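Local coordinates for YkuI protein (Bacillus subtilis, PDB 2BAS), which binds the second messenger cyclic di-GMP and may cleave it as a phosphodiesterase of the EAL type, at residues Y243-G248 and H279-H284; N349-D354 and I358-Y363; S369-F374 and D391-L396. One frame throughout, in Å; residues are numbered along the deposited sequence.

Interaction 1. Residues Y243-G248 and H279-H284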
loop_
_atom_site.group_PDB
_atom_site.type_symbol
_atom_site.label_atom_id
_atom_site.label_comp_id
_atom_site.label_asym_id
_atom_site.label_seq_id
_atom_site.Cartn_x
_atom_site.Cartn_y
_atom_site.Cartn_z
ATOM N N TYR A 243 12.554 11.450 -7.802
ATOM C CA TYR A 243 11.722 10.386 -7.275
ATOM C C TYR A 243 10.732 10.881 -6.222
ATOM O O TYR A 243 9.538 10.573 -6.305
ATOM C CB TYR A 243 12.565 9.235 -6.732
ATOM C CG TYR A 243 11.709 8.107 -6.237
ATOM C CD1 TYR A 243 11.316 7.086 -7.094
ATOM C CD2 TYR A 243 11.258 8.077 -4.908
ATOM C CE1 TYR A 243 10.499 6.048 -6.642
ATOM C CE2 TYR A 243 10.442 7.048 -4.445
ATOM C CZ TYR A 243 10.067 6.037 -5.319
ATOM O OH TYR A 243 9.265 5.013 -4.870
ATOM N N ALA A 244 11.229 11.637 -5.243
ATOM C CA ALA A 244 10.404 12.144 -4.141
ATOM C C ALA A 244 9.229 12.959 -4.654
ATOM O O ALA A 244 8.078 12.770 -4.249
ATOM C CB ALA A 244 11.250 12.985 -3.202
ATOM N N TRP A 245 9.537 13.865 -5.574
ATOM C CA TRP A 245 8.541 14.739 -6.135
ATOM C C TRP A 245 7.448 13.989 -6.903
ATOM O O TRP A 245 6.273 14.338 -6.794
ATOM C CB TRP A 245 9.221 15.767 -7.018
ATOM C CG TRP A 245 8.265 16.660 -7.670
ATOM C CD1 TRP A 245 7.787 17.838 -7.185
ATOM C CD2 TRP A 245 7.623 16.444 -8.931
ATOM N NE1 TRP A 245 6.895 18.379 -8.075
ATOM C CE2 TRP A 245 6.774 17.543 -9.155
ATOM C CE3 TRP A 245 7.689 15.428 -9.893
ATOM C CZ2 TRP A 245 6.003 17.668 -10.302
ATOM C CZ3 TRP A 245 6.920 15.547 -11.040
ATOM C CH2 TRP A 245 6.086 16.663 -11.236
ATOM N N ARG A 246 7.813 12.968 -7.676
ATOM C CA ARG A 246 6.804 12.243 -8.464
ATOM C C ARG A 246 6.013 11.273 -7.580
ATOM O O ARG A 246 4.952 10.798 -7.966
ATOM C CB ARG A 246 7.438 11.535 -9.675
ATOM C CG ARG A 246 7.570 10.036 -9.539
ATOM C CD ARG A 246 8.896 9.518 -10.051
ATOM N NE ARG A 246 8.959 9.376 -11.499
ATOM C CZ ARG A 246 10.002 8.854 -12.142
ATOM N NH1 ARG A 246 11.058 8.435 -11.450
ATOM N NH2 ARG A 246 9.994 8.755 -13.473
ATOM N N ASN A 247 6.531 11.011 -6.381
ATOM C CA ASN A 247 5.915 10.063 -5.460
ATOM C C ASN A 247 5.285 10.664 -4.210
ATOM O O ASN A 247 5.462 10.140 -3.112
ATOM C CB ASN A 247 6.919 8.970 -5.091
ATOM C CG ASN A 247 7.126 7.986 -6.224
ATOM O OD1 ASN A 247 6.302 7.108 -6.451
ATOM N ND2 ASN A 247 8.222 8.139 -6.950
ATOM N N GLY A 248 4.550 11.758 -4.382
ATOM C CA GLY A 248 3.813 12.386 -3.284
ATOM C C GLY A 248 4.603 13.082 -2.190
ATOM O O GLY A 248 4.034 13.438 -1.160
ATOM N N HIS A 279 9.939 22.429 -12.638
ATOM C CA HIS A 279 9.353 22.636 -13.965
ATOM C C HIS A 279 9.839 21.603 -14.975
ATOM O O HIS A 279 9.094 21.215 -15.876
ATOM C CB HIS A 279 9.630 24.042 -14.494
ATOM C CG HIS A 279 8.680 25.080 -13.983
ATOM N ND1 HIS A 279 9.069 26.090 -13.118
ATOM C CD2 HIS A 279 7.355 25.270 -14.222
ATOM C CE1 HIS A 279 8.028 26.855 -12.847
ATOM N NE2 HIS A 279 6.975 26.378 -13.502
ATOM N N GLN A 280 11.093 21.181 -14.832
ATOM C CA GLN A 280 11.634 20.111 -15.650
ATOM C C GLN A 280 10.849 18.837 -15.349
ATOM O O GLN A 280 10.384 18.171 -16.276
ATOM C CB GLN A 280 13.126 19.903 -15.391
ATOM C CG GLN A 280 13.997 21.129 -15.679
ATOM C CD GLN A 280 15.419 20.992 -15.141
ATOM O OE1 GLN A 280 16.171 20.108 -15.555
ATOM N NE2 GLN A 280 15.796 21.877 -14.220
ATOM N N PHE A 281 10.673 18.533 -14.055
ATOM C CA PHE A 281 9.897 17.374 -13.600
ATOM C C PHE A 281 8.464 17.374 -14.139
ATOM O O PHE A 281 7.962 16.328 -14.570
ATOM C CB PHE A 281 9.838 17.289 -12.072
ATOM C CG PHE A 281 11.184 17.159 -11.394
ATOM C CD1 PHE A 281 11.394 17.732 -10.147
ATOM C CD2 PHE A 281 12.236 16.469 -11.989
ATOM C CE1 PHE A 281 12.620 17.622 -9.501
ATOM C CE2 PHE A 281 13.474 16.364 -11.346
ATOM C CZ PHE A 281 13.659 16.937 -10.101
ATOM N N ILE A 282 7.814 18.538 -14.108
ATOM C CA ILE A 282 6.443 18.677 -14.608
ATOM C C ILE A 282 6.365 18.376 -16.109
ATOM O O ILE A 282 5.576 17.531 -16.529
ATOM C CB ILE A 282 5.848 20.072 -14.290
ATOM C CG1 ILE A 282 5.698 20.251 -12.775
ATOM C CG2 ILE A 282 4.501 20.273 -15.001
ATOM C CD1 ILE A 282 5.350 21.668 -12.347
ATOM N N THR A 283 7.199 19.051 -16.899
ATOM C CA THR A 283 7.229 18.872 -18.360
ATOM C C THR A 283 7.589 17.446 -18.786
ATOM O O THR A 283 7.067 16.941 -19.780
ATOM C CB THR A 283 8.182 19.878 -19.041
ATOM O OG1 THR A 283 9.436 19.879 -18.354
ATOM C CG2 THR A 283 7.601 21.286 -18.990
ATOM N N HIS A 284 8.473 16.796 -18.027
ATOM C CA HIS A 284 8.830 15.408 -18.305
ATOM C C HIS A 284 7.668 14.476 -17.970
ATOM O O HIS A 284 7.472 13.465 -18.652
ATOM C CB HIS A 284 10.111 14.990 -17.573
ATOM C CG HIS A 284 10.533 13.577 -17.850
ATOM N ND1 HIS A 284 11.023 13.170 -19.074
ATOM C CD2 HIS A 284 10.538 12.475 -17.060
ATOM C CE1 HIS A 284 11.311 11.881 -19.024
ATOM N NE2 HIS A 284 11.027 11.437 -17.814
#

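Interaction 2. Residues N349-D354 and I358-Y363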
loop_
_atom_site.group_PDB
_atom_site.type_symbol
_atom_site.label_atom_id
_atom_site.label_comp_id
_atom_site.label_asym_id
_atom_site.label_seq_id
_atom_site.Cartn_x
_atom_site.Cartn_y
_atom_site.Cartn_z
ATOM N N ASN A 349 -11.195 -18.920 -22.344
ATOM C CA ASN A 349 -10.090 -18.036 -22.689
ATOM C C ASN A 349 -9.475 -18.486 -23.995
ATOM O O ASN A 349 -9.517 -19.681 -24.320
ATOM C CB ASN A 349 -8.974 -18.101 -21.637
ATOM C CG ASN A 349 -9.241 -17.242 -20.425
ATOM O OD1 ASN A 349 -10.210 -16.495 -20.370
ATOM N ND2 ASN A 349 -8.373 -17.351 -19.437
ATOM N N VAL A 350 -8.915 -17.538 -24.748
ATOM C CA VAL A 350 -7.959 -17.892 -25.797
ATOM C C VAL A 350 -6.630 -17.382 -25.272
ATOM O O VAL A 350 -6.570 -16.291 -24.693
ATOM C CB VAL A 350 -8.322 -17.400 -27.240
ATOM C CG1 VAL A 350 -9.670 -17.965 -27.654
ATOM C CG2 VAL A 350 -8.330 -15.886 -27.365
ATOM N N PHE A 351 -5.588 -18.193 -25.430
ATOM C CA PHE A 351 -4.322 -17.950 -24.755
ATOM C C PHE A 351 -3.181 -18.252 -25.703
ATOM O O PHE A 351 -3.196 -19.274 -26.390
ATOM C CB PHE A 351 -4.259 -18.828 -23.495
ATOM C CG PHE A 351 -2.985 -18.712 -22.709
ATOM C CD1 PHE A 351 -2.797 -17.668 -21.812
ATOM C CD2 PHE A 351 -1.986 -19.670 -22.834
ATOM C CE1 PHE A 351 -1.622 -17.562 -21.057
ATOM C CE2 PHE A 351 -0.801 -19.573 -22.087
ATOM C CZ PHE A 351 -0.624 -18.512 -21.193
ATOM N N LYS A 352 -2.214 -17.342 -25.763
ATOM C CA LYS A 352 -1.052 -17.497 -26.637
ATOM C C LYS A 352 0.146 -18.041 -25.858
ATOM O O LYS A 352 0.767 -17.328 -25.057
ATOM C CB LYS A 352 -0.712 -16.176 -27.334
ATOM C CG LYS A 352 0.354 -16.291 -28.405
ATOM C CD LYS A 352 0.531 -15.001 -29.200
ATOM C CE LYS A 352 1.327 -15.298 -30.466
ATOM N NZ LYS A 352 1.792 -14.091 -31.212
ATOM N N GLN A 353 0.453 -19.311 -26.100
ATOM C CA GLN A 353 1.524 -20.006 -25.411
ATOM C C GLN A 353 2.547 -20.446 -26.442
ATOM O O GLN A 353 2.246 -21.253 -27.327
ATOM C CB GLN A 353 0.951 -21.219 -24.673
ATOM C CG GLN A 353 1.980 -22.185 -24.094
ATOM C CD GLN A 353 1.414 -23.590 -23.926
ATOM O OE1 GLN A 353 1.803 -24.507 -24.648
ATOM N NE2 GLN A 353 0.475 -23.760 -22.991
ATOM N N ASP A 354 3.757 -19.905 -26.328
ATOM C CA ASP A 354 4.843 -20.218 -27.261
ATOM C C ASP A 354 4.464 -19.966 -28.730
ATOM O O ASP A 354 4.732 -20.796 -29.590
ATOM C CB ASP A 354 5.356 -21.658 -27.055
ATOM C CG ASP A 354 6.461 -21.754 -26.001
ATOM O OD1 ASP A 354 6.390 -21.067 -24.960
ATOM O OD2 ASP A 354 7.414 -22.531 -26.217
ATOM N N ILE A 358 -4.305 -20.939 -28.099
ATOM C CA ILE A 358 -4.945 -22.094 -27.492
ATOM C C ILE A 358 -6.324 -21.703 -26.950
ATOM O O ILE A 358 -6.601 -20.533 -26.758
ATOM C CB ILE A 358 -3.995 -22.712 -26.432
ATOM C CG1 ILE A 358 -3.022 -23.665 -27.135
ATOM C CG2 ILE A 358 -4.745 -23.449 -25.318
ATOM C CD1 ILE A 358 -1.709 -23.864 -26.405
ATOM N N TYR A 359 -7.202 -22.679 -26.752
ATOM C CA TYR A 359 -8.536 -22.400 -26.255
ATOM C C TYR A 359 -8.789 -23.143 -24.958
ATOM O O TYR A 359 -8.717 -24.373 -24.908
ATOM C CB TYR A 359 -9.599 -22.750 -27.305
ATOM C CG TYR A 359 -11.023 -22.688 -26.784
ATOM C CD1 TYR A 359 -11.596 -21.476 -26.363
ATOM C CD2 TYR A 359 -11.801 -23.838 -26.711
ATOM C CE1 TYR A 359 -12.908 -21.421 -25.882
ATOM C CE2 TYR A 359 -13.114 -23.791 -26.232
ATOM C CZ TYR A 359 -13.657 -22.582 -25.820
ATOM O OH TYR A 359 -14.957 -22.558 -25.351
ATOM N N GLN A 360 -9.097 -22.379 -23.916
ATOM C CA GLN A 360 -9.328 -22.928 -22.586
ATOM C C GLN A 360 -10.787 -22.725 -22.133
ATOM O O GLN A 360 -11.108 -21.718 -21.492
ATOM C CB GLN A 360 -8.351 -22.296 -21.592
ATOM C CG GLN A 360 -6.879 -22.440 -21.972
ATOM C CD GLN A 360 -5.981 -21.428 -21.272
ATOM O OE1 GLN A 360 -6.379 -20.292 -21.003
ATOM N NE2 GLN A 360 -4.757 -21.834 -20.993
ATOM N N PRO A 361 -11.673 -23.683 -22.471
ATOM C CA PRO A 361 -13.100 -23.604 -22.137
ATOM C C PRO A 361 -13.396 -23.535 -20.637
ATOM O O PRO A 361 -14.387 -22.924 -20.242
ATOM C CB PRO A 361 -13.668 -24.912 -22.708
ATOM C CG PRO A 361 -12.487 -25.832 -22.804
ATOM C CD PRO A 361 -11.360 -24.928 -23.202
ATOM N N GLU A 362 -12.549 -24.161 -19.820
ATOM C CA GLU A 362 -12.754 -24.227 -18.366
ATOM C C GLU A 362 -12.910 -22.857 -17.679
ATOM O O GLU A 362 -13.513 -22.757 -16.616
ATOM C CB GLU A 362 -11.649 -25.060 -17.686
ATOM C CG GLU A 362 -10.222 -24.459 -17.721
ATOM C CD GLU A 362 -9.405 -24.815 -18.979
ATOM O OE1 GLU A 362 -9.997 -25.135 -20.037
ATOM O OE2 GLU A 362 -8.157 -24.766 -18.902
ATOM N N TYR A 363 -12.387 -21.808 -18.300
ATOM C CA TYR A 363 -12.470 -20.467 -17.732
ATOM C C TYR A 363 -13.856 -19.846 -17.790
ATOM O O TYR A 363 -14.074 -18.772 -17.219
ATOM C CB TYR A 363 -11.465 -19.536 -18.402
ATOM C CG TYR A 363 -10.055 -19.774 -17.947
ATOM C CD1 TYR A 363 -9.248 -20.701 -18.597
ATOM C CD2 TYR A 363 -9.526 -19.087 -16.855
ATOM C CE1 TYR A 363 -7.954 -20.931 -18.187
ATOM C CE2 TYR A 363 -8.226 -19.320 -16.429
ATOM C CZ TYR A 363 -7.450 -20.243 -17.107
ATOM O OH TYR A 363 -6.161 -20.489 -16.724
#

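Interaction 3. Residues S369-F374 and D391-L396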
loop_
_atom_site.group_PDB
_atom_site.type_symbol
_atom_site.label_atom_id
_atom_site.label_comp_id
_atom_site.label_asym_id
_atom_site.label_seq_id
_atom_site.Cartn_x
_atom_site.Cartn_y
_atom_site.Cartn_z
ATOM N N SER A 369 -15.146 -10.415 -10.141
ATOM C CA SER A 369 -15.556 -9.179 -9.504
ATOM C C SER A 369 -14.772 -8.774 -8.259
ATOM O O SER A 369 -14.847 -7.616 -7.834
ATOM C CB SER A 369 -17.057 -9.193 -9.234
ATOM O OG SER A 369 -17.710 -8.895 -10.448
ATOM N N TRP A 370 -14.027 -9.734 -7.704
ATOM C CA TRP A 370 -13.217 -9.538 -6.504
ATOM C C TRP A 370 -11.905 -8.818 -6.832
ATOM O O TRP A 370 -11.292 -8.232 -5.937
ATOM C CB TRP A 370 -12.954 -10.882 -5.831
ATOM C CG TRP A 370 -12.450 -11.877 -6.822
ATOM C CD1 TRP A 370 -13.202 -12.666 -7.643
ATOM C CD2 TRP A 370 -11.078 -12.143 -7.148
ATOM N NE1 TRP A 370 -12.385 -13.412 -8.451
ATOM C CE2 TRP A 370 -11.078 -13.119 -8.166
ATOM C CE3 TRP A 370 -9.850 -11.657 -6.673
ATOM C CZ2 TRP A 370 -9.890 -13.628 -8.718
ATOM C CZ3 TRP A 370 -8.667 -12.149 -7.232
ATOM C CH2 TRP A 370 -8.698 -13.128 -8.239
ATOM N N ARG A 371 -11.485 -8.852 -8.098
ATOM C CA ARG A 371 -10.269 -8.150 -8.543
ATOM C C ARG A 371 -10.378 -6.631 -8.356
ATOM O O ARG A 371 -11.410 -6.028 -8.674
ATOM C CB ARG A 371 -9.963 -8.442 -10.018
ATOM C CG ARG A 371 -9.288 -9.785 -10.290
ATOM C CD ARG A 371 -9.089 -10.061 -11.769
ATOM N NE ARG A 371 -7.991 -9.259 -12.317
ATOM C CZ ARG A 371 -7.541 -9.331 -13.575
ATOM N NH1 ARG A 371 -8.088 -10.180 -14.448
ATOM N NH2 ARG A 371 -6.541 -8.550 -13.966
ATOM N N PRO A 372 -9.318 -6.000 -7.839
ATOM C CA PRO A 372 -9.361 -4.548 -7.657
ATOM C C PRO A 372 -9.655 -3.840 -8.967
ATOM O O PRO A 372 -9.070 -4.207 -10.006
ATOM C CB PRO A 372 -7.932 -4.210 -7.213
ATOM C CG PRO A 372 -7.404 -5.481 -6.622
ATOM C CD PRO A 372 -8.037 -6.583 -7.390
ATOM N N TYR A 373 -10.542 -2.844 -8.915
ATOM C CA TYR A 373 -10.874 -2.009 -10.057
ATOM C C TYR A 373 -11.891 -2.619 -11.036
ATOM O O TYR A 373 -12.317 -1.949 -11.992
ATOM C CB TYR A 373 -9.613 -1.696 -10.875
ATOM C CG TYR A 373 -8.495 -0.980 -10.157
ATOM C CD1 TYR A 373 -8.750 0.114 -9.334
ATOM C CD2 TYR A 373 -7.166 -1.377 -10.343
ATOM C CE1 TYR A 373 -7.721 0.776 -8.679
ATOM C CE2 TYR A 373 -6.128 -0.719 -9.697
ATOM C CZ TYR A 373 -6.414 0.361 -8.873
ATOM O OH TYR A 373 -5.388 1.029 -8.235
ATOM N N PHE A 374 -12.262 -3.881 -10.843
ATOM C CA PHE A 374 -13.067 -4.551 -11.852
ATOM C C PHE A 374 -14.470 -3.931 -12.063
ATOM O O PHE A 374 -14.857 -3.644 -13.199
ATOM C CB PHE A 374 -13.140 -6.065 -11.601
ATOM C CG PHE A 374 -13.821 -6.819 -12.707
ATOM C CD1 PHE A 374 -13.083 -7.419 -13.711
ATOM C CD2 PHE A 374 -15.210 -6.911 -12.751
ATOM C CE1 PHE A 374 -13.707 -8.105 -14.749
ATOM C CE2 PHE A 374 -15.845 -7.597 -13.782
ATOM C CZ PHE A 374 -15.086 -8.191 -14.783
ATOM N N ASP A 391 -3.149 0.040 -15.613
ATOM C CA ASP A 391 -1.753 0.320 -15.290
ATOM C C ASP A 391 -0.956 -0.991 -15.282
ATOM O O ASP A 391 -1.533 -2.057 -15.468
ATOM C CB ASP A 391 -1.634 1.020 -13.933
ATOM C CG ASP A 391 -2.323 0.265 -12.818
ATOM O OD1 ASP A 391 -3.494 -0.166 -12.997
ATOM O OD2 ASP A 391 -1.717 0.144 -11.743
ATOM N N LEU A 392 0.364 -0.896 -15.105
ATOM C CA LEU A 392 1.243 -2.057 -15.045
ATOM C C LEU A 392 0.970 -2.877 -13.806
ATOM O O LEU A 392 1.050 -2.373 -12.675
ATOM C CB LEU A 392 2.705 -1.624 -15.011
ATOM C CG LEU A 392 3.239 -0.991 -16.295
ATOM C CD1 LEU A 392 4.471 -0.115 -16.007
ATOM C CD2 LEU A 392 3.502 -2.056 -17.366
ATOM N N TYR A 393 0.662 -4.146 -14.019
ATOM C CA TYR A 393 0.518 -5.086 -12.924
ATOM C C TYR A 393 1.039 -6.467 -13.330
ATOM O O TYR A 393 1.253 -6.739 -14.510
ATOM C CB TYR A 393 -0.928 -5.127 -12.467
ATOM C CG TYR A 393 -1.857 -5.869 -13.390
ATOM C CD1 TYR A 393 -2.208 -7.200 -13.128
ATOM C CD2 TYR A 393 -2.410 -5.243 -14.501
ATOM C CE1 TYR A 393 -3.076 -7.896 -13.963
ATOM C CE2 TYR A 393 -3.300 -5.933 -15.343
ATOM C CZ TYR A 393 -3.618 -7.259 -15.063
ATOM O OH TYR A 393 -4.468 -7.959 -15.881
ATOM N N SER A 394 1.243 -7.343 -12.357
ATOM C CA SER A 394 1.866 -8.645 -12.629
ATOM C C SER A 394 0.850 -9.762 -12.959
ATOM O O SER A 394 -0.067 -10.029 -12.176
ATOM C CB SER A 394 2.737 -9.026 -11.444
ATOM O OG SER A 394 3.365 -10.266 -11.665
ATOM N N ASP A 395 1.004 -10.409 -14.113
ATOM C CA ASP A 395 0.070 -11.483 -14.494
ATOM C C ASP A 395 0.276 -12.703 -13.604
ATOM O O ASP A 395 1.384 -13.228 -13.528
ATOM C CB ASP A 395 0.261 -11.884 -15.952
ATOM C CG ASP A 395 -0.700 -12.973 -16.389
ATOM O OD1 ASP A 395 -0.257 -14.126 -16.462
ATOM O OD2 ASP A 395 -1.893 -12.687 -16.641
ATOM N N LEU A 396 -0.784 -13.161 -12.940
ATOM C CA LEU A 396 -0.654 -14.272 -11.978
ATOM C C LEU A 396 -0.199 -15.601 -12.564
ATOM O O LEU A 396 0.514 -16.357 -11.899
ATOM C CB LEU A 396 -1.917 -14.460 -11.141
ATOM C CG LEU A 396 -1.917 -13.767 -9.773
ATOM C CD1 LEU A 396 -3.178 -14.135 -8.999
ATOM C CD2 LEU A 396 -0.677 -14.124 -8.946
#

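Interaction 1. Residues Y243-G248 and H279-H284
The Y243 carbonyl oxygen, one turn before N247, the first residue beyond helix 238-246, is held twice by N247: the side-chain ND2 of N247 donates to Y243 O at 2.8 Å and 160°, and the backbone N adds a weak bond. ND2 also sits over the centre of the Y243 ring, so the same amide that bonds to the last turn of the helix also lies over that ring.

The contact with helix 271-311 itself is apolar and is carried by W245. With CG anti to the backbone N (chi1 178°), its indole reaches across to the long helix, where F281 CB rests over one face of the six-membered ring, 3.6 Å from W245 CZ3. The two aromatic rings meet obliquely, their planes 33° apart. I282 crosses the indole at about a right angle and brings CG1 to 3.6 Å from W245 CZ2. F278 stacks on the same tryptophan, and S369 of the second subunit packs on both W245 and I282. Replacing this tryptophan with an alanine would probably open a gap between the helices and leave F281 CB and I282 CG1 without their partner. Dispersion and CH-pi contact with a single buried indole therefore join the two helices here.

Interaction 2. Residues N349-D354 and I358-Y363
The Y363 ring carries the side-chain amide of N349 on one face, with ND2 3.2 Å above the plane and over its centre, while Q360 O lies at the ring edge, in plane. Amide and ring are nearly parallel, 18° apart, so the amide lies flat on the ring and does not point its N-H bonds into it. The N349 CG is anti to the carbonyl carbon (chi1 -82°), which places the amide over Y363. Its OD1 accepts a weak hydrogen bond from Q345, and Y363 OH is hydrogen-bonded to E397 OE2.

The Y359 ring has P361 CD over one face and V350 CG1 at its edge, near the plane. On the side of the sheet bearing N349 and F351, the Q360 amide runs beside F351, almost parallel to the phenyl ring, and Q360 OE1 is 3.6 Å from F351 CB. Further out, I358 CD1 meets the end of Q353.

Between the backbones, N349 pairs with Q360 and F351 with I358 as hydrogen-bonded pairs, each joined in both directions; Q360 N to N349 O is 2.8 Å and nearly straight at 173°. The intervening pair, V350 with Y359, is non-hydrogen-bonded, and V350 CA instead approaches I358 O. V350 and Y359 turn to the other side of the sheet, against helix 318-328, where K323 makes a cation-pi contact with Y359. The whole is a beta hairpin, strands 349-353 and 356-360, forming one margin of the C-terminal antiparallel sheet, whose strand order is consistent with a PAS-like fold.

Interaction 3. Residues S369-F374 and D391-L396
R371 and Y393 join a type II beta turn, R371 to F374, to the outermost strand 388-394 of the C-terminal sheet. The turn is closed by F374 N bonding to R371 O, and its third residue, Y373, takes the N-cap position of helix 374-384.

One hydrogen bond spans the gap: R371 NH2 donates to Y393 OH at 2.9 Å, a somewhat bent bond of 134°. The hydroxyl lies at the guanidinium edge, in its plane, whereas guanidinium and phenol planes stand 55° apart. A bend at chi3 (75°) of the arginine brings NH2 to this point, and T404 OG1 is a second hydrogen-bond partner of the same hydroxyl, which should help to fix it.

Charged contacts lead mainly to the other subunit. D391 forms salt bridges through OD1 with R224 and through OD2 with K225, both of the second subunit, and that R224 also makes a cation-pi contact with the Y393 ring. D395 forms a salt bridge with R335 within the chain.

Van der Waals contact is slight. The Y373 ring approaches D391 obliquely, CE2 to OD1 being 4.3 Å, and L221 of the second subunit packs on the same tyrosine. Within the loop, R371 CG lies over one face of the W370 ring, offset toward the rim. On the strand, D391 O sits at the edge of the Y393 ring, in its plane.

In the fold
The three contacts follow one another along the chain without overlap. Interaction 1 joins helix 238-246 of the EAL region to the long helix 271-311, which leads on to the C-terminal domain. Interactions 2 and 3 both reach that domain's antiparallel sheet, at its two outermost strands within the chain, 356-360 and 388-394; their centres are 19 Å apart. Interaction 1 lies further off, its centre 26 Å from that of interaction 3 and 41 Å from that of interaction 2. Interactions 1 and 3 both touch the second subunit, whereas interaction 2 touches no other chain. The EAL domain and connecting helix of one subunit thus meet the C-terminal domain of the other.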